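ATP-dependent RNA helicase HrpB (PDB 6EUD) hydrolyses ATP to ADP and phosphate as a bacterial DExH-box NTPase and RNA helicase that binds single-stranded RNA. Local coordinates at residues L62-V67 and V101-V106; G80-Y85 and G94-L99. One frame throughout, in Å; residues are numbered along the deposited sequence.

Both contacts belong to the ATP-binding helicase domain and reach the same mixed, mostly parallel sheet, in which strand 83-87 lies next to strand 99-102. Their centres are about 14 Å apart. In chain order come helix 61-74, whose first half serves contact 1, then segment 80-85, segment 94-99 and finally segment 101-106, so that contact 2 falls within the stretch of chain that contact 1 brackets. Gly84 ties them together, its O lying 2.6 Å from Val101 N, probably as a hydrogen bond. Contact 2 thus builds the start of the strand pair, while contact 1 packs the helix on its continuation, close to the predicted ATP-binding residue Ser37.

Contact 1: L62-V67 and V101-V106; sequences LAARNV and VVTEGV
Ala64 turns its methyl toward Thr103 and its carbonyl toward Val101, so one helical residue meets two residues of the other segment. The methyl CB of Ala64 stands 3.7 Å from Thr103 CG2 and only slightly farther from Thr103 CB. In Thr103, OG1 is anti to the backbone N (chi1 -179°), which leaves CG2 between the backbone N and the carbonyl carbon, and it is this methyl that meets the alanine; OG1 itself is hydrogen-bonded to the backbone O of Glu58. Val101 reaches toward the helix with a single branch: its CG1 comes to 3.2 Å from Ala64 O, a close approach of a methyl to a carbonyl oxygen. The same CG1 lies 4.3 Å from Val67 CB, one helical turn on from Ala64. This is helix-on-sheet packing of the alpha/beta P-loop NTPase fold, helix 61-74 lying over strand 99-102. Val102, between the two inward-pointing residues, faces away from the helix and touches Leu107 and Met110 of helix 106-113. Val67 and Val101 both also pack on Leu56 of strand 53-57, and the side chain of Val67 is about 4 Å from that of Ser37, a predicted ATP-binding residue.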
loop_
_atom_site.group_PDB
_atom_site.type_symbol
_atom_site.label_atom_id
_atom_site.label_comp_id
_atom_site.label_asym_id
_atom_site.label_seq_id
_atom_site.Cartn_x
_atom_site.Cartn_y
_atom_site.Cartn_z
ATOM N N LEU A 62 -25.279 -7.662 -1.219
ATOM C CA LEU A 62 -26.483 -7.487 -2.026
ATOM C C LEU A 62 -26.492 -8.424 -3.215
ATOM O O LEU A 62 -27.536 -8.951 -3.591
ATOM C CB LEU A 62 -26.599 -6.040 -2.496
ATOM C CG LEU A 62 -25.980 -5.016 -1.541
ATOM C CD1 LEU A 62 -25.910 -3.667 -2.222
ATOM C CD2 LEU A 62 -26.772 -4.925 -0.236
ATOM N N ALA A 63 -25.320 -8.624 -3.801
ATOM C CA ALA A 63 -25.175 -9.555 -4.905
ATOM C C ALA A 63 -25.479 -10.971 -4.445
ATOM O O ALA A 63 -26.157 -11.733 -5.141
ATOM C CB ALA A 63 -23.761 -9.480 -5.488
ATOM N N ALA A 64 -24.973 -11.299 -3.258
ATOM C CA ALA A 64 -24.951 -12.669 -2.750
ATOM C C ALA A 64 -26.334 -13.241 -2.519
ATOM O O ALA A 64 -26.540 -14.446 -2.677
ATOM C CB ALA A 64 -24.151 -12.739 -1.456
ATOM N N ARG A 65 -27.280 -12.397 -2.123
ATOM C CA ARG A 65 -28.585 -12.928 -1.794
ATOM C C ARG A 65 -29.507 -12.821 -3.001
ATOM O O ARG A 65 -30.526 -13.486 -3.067
ATOM C CB ARG A 65 -29.159 -12.224 -0.564
ATOM C CG ARG A 65 -30.491 -12.803 -0.105
ATOM C CD ARG A 65 -30.983 -12.144 1.168
ATOM N NE ARG A 65 -30.348 -10.849 1.385
ATOM C CZ ARG A 65 -30.934 -9.683 1.136
ATOM N NH1 ARG A 65 -32.172 -9.643 0.653
ATOM N NH2 ARG A 65 -30.276 -8.556 1.361
ATOM N N ASN A 66 -29.124 -12.014 -3.982
ATOM C CA ASN A 66 -29.797 -12.052 -5.272
ATOM C C ASN A 66 -29.592 -13.401 -5.949
ATOM O O ASN A 66 -30.541 -14.014 -6.430
ATOM C CB ASN A 66 -29.303 -10.926 -6.178
ATOM C CG ASN A 66 -30.060 -9.644 -5.960
ATOM O OD1 ASN A 66 -31.194 -9.662 -5.483
ATOM N ND2 ASN A 66 -29.440 -8.522 -6.297
ATOM N N VAL A 67 -28.346 -13.864 -5.962
ATOM C CA VAL A 67 -28.000 -15.136 -6.592
ATOM C C VAL A 67 -28.643 -16.344 -5.900
ATOM O O VAL A 67 -29.208 -17.214 -6.564
ATOM C CB VAL A 67 -26.471 -15.320 -6.622
ATOM C CG1 VAL A 67 -26.100 -16.566 -7.399
ATOM C CG2 VAL A 67 -25.823 -14.102 -7.236
ATOM N N VAL A 101 -23.950 -19.771 -1.005
ATOM C CA VAL A 101 -23.554 -18.515 -1.634
ATOM C C VAL A 101 -23.058 -17.555 -0.564
ATOM O O VAL A 101 -23.851 -16.930 0.131
ATOM C CB VAL A 101 -24.717 -17.861 -2.416
ATOM C CG1 VAL A 101 -24.221 -16.643 -3.186
ATOM C CG2 VAL A 101 -25.361 -18.867 -3.368
ATOM N N VAL A 102 -21.740 -17.432 -0.451
ATOM C CA VAL A 102 -21.129 -16.707 0.656
ATOM C C VAL A 102 -20.570 -15.347 0.235
ATOM O O VAL A 102 -20.377 -15.086 -0.955
ATOM C CB VAL A 102 -20.002 -17.546 1.289
ATOM C CG1 VAL A 102 -20.538 -18.909 1.708
ATOM C CG2 VAL A 102 -18.844 -17.715 0.313
ATOM N N THR A 103 -20.316 -14.493 1.226
ATOM C CA THR A 103 -19.732 -13.168 1.015
ATOM C C THR A 103 -19.210 -12.553 2.307
ATOM O O THR A 103 -19.326 -13.147 3.373
ATOM C CB THR A 103 -20.737 -12.187 0.439
ATOM O OG1 THR A 103 -20.094 -10.920 0.240
ATOM C CG2 THR A 103 -21.888 -12.005 1.419
ATOM N N GLU A 104 -18.655 -11.347 2.202
ATOM C CA GLU A 104 -18.152 -10.597 3.356
ATOM C C GLU A 104 -17.124 -11.354 4.209
ATOM O O GLU A 104 -17.217 -11.354 5.442
ATOM C CB GLU A 104 -19.318 -10.165 4.246
ATOM C CG GLU A 104 -20.223 -9.149 3.595
ATOM C CD GLU A 104 -21.407 -8.780 4.460
ATOM O OE1 GLU A 104 -21.758 -7.586 4.470
ATOM O OE2 GLU A 104 -21.985 -9.672 5.123
ATOM N N GLY A 105 -16.155 -11.988 3.550
ATOM C CA GLY A 105 -15.073 -12.677 4.236
ATOM C C GLY A 105 -15.425 -14.055 4.759
ATOM O O GLY A 105 -14.578 -14.710 5.370
ATOM N N VAL A 106 -16.662 -14.501 4.530
ATOM C CA VAL A 106 -17.105 -15.803 5.029
ATOM C C VAL A 106 -16.258 -16.946 4.446
ATOM O O VAL A 106 -15.857 -17.861 5.165
ATOM C CB VAL A 106 -18.601 -16.052 4.720
ATOM C CG1 VAL A 106 -18.952 -17.529 4.858
ATOM C CG2 VAL A 106 -19.489 -15.201 5.624
#

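Contact 2: G80-Y85 and G94-L99; sequences GDTVGY and GPNTRL
Gly80 offers its carbonyl to Gly94, whose N makes a weak, bent hydrogen bond to it and a straighter one to Thr97 OG1 in its own segment. At Asp81 the side chain meets the Asn96 amide obliquely, carboxylate and amide planes 70° apart. Asn96 ND2 donates to Asp81 OD1, while Asn96 OD1 accepts from Thr82 N; both bonds are modelled too short to trust in detail, so the bridge the amide makes between the two residues is doubtful beyond its outline. Thr82 O then receives Arg98 N at 3.3 Å, from above the carbonyl plane, and more weakly Leu99 N. Val83 pairs with Leu99 in a parallel bridge; their side chains lie side by side, pointing the same way, with Val83 CG1 3.6 Å from Leu99 CD1. Gly84 N gives a nearly straight bond (173°) to Leu99 O at 2.7 Å, and Thr97 CG2 sits 3.4 Å from the same nitrogen. An alanine at Thr97 would probably leave Gly94 N with just its weak bond to Gly80 O between the two segments, and open a gap beside Gly84 N and Thr82 O where CG2 now sits. Strand 83-87 begins here beside strand 99-102, with Val83 and Leu99 covered by Leu71 of helix 61-74, Val83 touching Leu42 of helix 40-45, and Leu99 reaching Ile54 of strand 53-57.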
loop_
_atom_site.group_PDB
_atom_site.type_symbol
_atom_site.label_atom_id
_atom_site.label_comp_id
_atom_site.label_asym_id
_atom_site.label_seq_id
_atom_site.Cartn_x
_atom_site.Cartn_y
_atom_site.Cartn_z
ATOM N N GLY A 80 -31.835 -21.176 1.983
ATOM C CA GLY A 80 -31.436 -21.925 3.149
ATOM C C GLY A 80 -31.562 -23.405 2.829
ATOM O O GLY A 80 -30.941 -24.263 3.448
ATOM N N ASP A 81 -32.368 -23.694 1.822
ATOM C CA ASP A 81 -32.760 -25.049 1.511
ATOM C C ASP A 81 -32.271 -25.461 0.110
ATOM O O ASP A 81 -32.739 -24.927 -0.880
ATOM C CB ASP A 81 -34.311 -25.152 1.695
ATOM C CG ASP A 81 -34.952 -26.349 0.986
ATOM O OD1 ASP A 81 -34.245 -27.330 0.686
ATOM O OD2 ASP A 81 -36.200 -26.333 0.798
ATOM N N THR A 82 -31.328 -26.411 0.050
ATOM C CA THR A 82 -30.570 -26.875 -1.142
ATOM C C THR A 82 -29.693 -25.802 -1.776
ATOM O O THR A 82 -28.634 -26.117 -2.310
ATOM C CB THR A 82 -31.445 -27.445 -2.250
ATOM O OG1 THR A 82 -32.626 -26.662 -2.400
ATOM C CG2 THR A 82 -31.816 -28.869 -1.928
ATOM N N VAL A 83 -30.158 -24.559 -1.780
ATOM C CA VAL A 83 -29.308 -23.423 -2.118
ATOM C C VAL A 83 -29.339 -22.544 -0.897
ATOM O O VAL A 83 -30.415 -22.138 -0.451
ATOM C CB VAL A 83 -29.787 -22.630 -3.355
ATOM C CG1 VAL A 83 -28.895 -21.402 -3.581
ATOM C CG2 VAL A 83 -29.838 -23.522 -4.590
ATOM N N GLY A 84 -28.169 -22.293 -0.329
ATOM C CA GLY A 84 -28.079 -21.489 0.867
ATOM C C GLY A 84 -27.123 -20.329 0.689
ATOM O O GLY A 84 -26.483 -20.185 -0.358
ATOM N N TYR A 85 -27.034 -19.493 1.719
ATOM C CA TYR A 85 -26.129 -18.355 1.717
ATOM C C TYR A 85 -25.561 -18.130 3.129
ATOM O O TYR A 85 -26.163 -18.557 4.119
ATOM C CB TYR A 85 -26.841 -17.087 1.195
ATOM C CG TYR A 85 -27.972 -16.573 2.069
ATOM C CD1 TYR A 85 -27.715 -15.773 3.179
ATOM C CD2 TYR A 85 -29.294 -16.880 1.781
ATOM C CE1 TYR A 85 -28.738 -15.307 3.983
ATOM C CE2 TYR A 85 -30.327 -16.412 2.580
ATOM C CZ TYR A 85 -30.043 -15.626 3.679
ATOM O OH TYR A 85 -31.059 -15.159 4.486
ATOM N N GLY A 94 -29.060 -25.519 5.873
ATOM C CA GLY A 94 -29.559 -26.713 6.551
ATOM C C GLY A 94 -28.672 -27.934 6.338
ATOM O O GLY A 94 -27.627 -27.822 5.699
ATOM N N PRO A 95 -29.105 -29.120 6.839
ATOM C CA PRO A 95 -28.508 -30.462 6.690
ATOM C C PRO A 95 -28.746 -30.912 5.266
ATOM O O PRO A 95 -28.422 -32.016 4.835
ATOM C CB PRO A 95 -29.305 -31.315 7.666
ATOM C CG PRO A 95 -30.648 -30.683 7.660
ATOM C CD PRO A 95 -30.405 -29.195 7.528
ATOM N N ASN A 96 -29.220 -29.917 4.542
ATOM C CA ASN A 96 -29.985 -29.933 3.345
ATOM C C ASN A 96 -29.077 -29.548 2.226
ATOM O O ASN A 96 -28.886 -30.322 1.306
ATOM C CB ASN A 96 -31.121 -28.914 3.580
ATOM C CG ASN A 96 -31.925 -28.539 2.349
ATOM O OD1 ASN A 96 -31.432 -28.521 1.253
ATOM N ND2 ASN A 96 -33.172 -28.165 2.565
ATOM N N THR A 97 -28.503 -28.350 2.343
ATOM C CA THR A 97 -27.872 -27.613 1.253
ATOM C C THR A 97 -26.780 -28.380 0.508
ATOM O O THR A 97 -26.240 -29.363 1.012
ATOM C CB THR A 97 -27.289 -26.292 1.819
ATOM O OG1 THR A 97 -28.236 -25.712 2.728
ATOM C CG2 THR A 97 -27.055 -25.306 0.720
ATOM N N ARG A 98 -26.467 -27.940 -0.704
ATOM C CA ARG A 98 -25.306 -28.454 -1.411
ATOM C C ARG A 98 -24.580 -27.294 -2.079
ATOM O O ARG A 98 -23.424 -27.413 -2.480
ATOM C CB ARG A 98 -25.718 -29.528 -2.419
ATOM C CG ARG A 98 -26.022 -30.875 -1.771
ATOM C CD ARG A 98 -26.318 -31.915 -2.819
ATOM N NE ARG A 98 -25.262 -31.944 -3.824
ATOM C CZ ARG A 98 -25.335 -32.618 -4.966
ATOM N NH1 ARG A 98 -26.424 -33.322 -5.253
ATOM N NH2 ARG A 98 -24.321 -32.579 -5.823
ATOM N N LEU A 99 -25.268 -26.161 -2.162
ATOM C CA LEU A 99 -24.739 -24.967 -2.803
ATOM C C LEU A 99 -24.899 -23.781 -1.865
ATOM O O LEU A 99 -26.017 -23.328 -1.608
ATOM C CB LEU A 99 -25.457 -24.714 -4.136
ATOM C CG LEU A 99 -25.001 -23.627 -5.117
ATOM C CD1 LEU A 99 -25.569 -22.261 -4.754
ATOM C CD2 LEU A 99 -23.495 -23.573 -5.205
#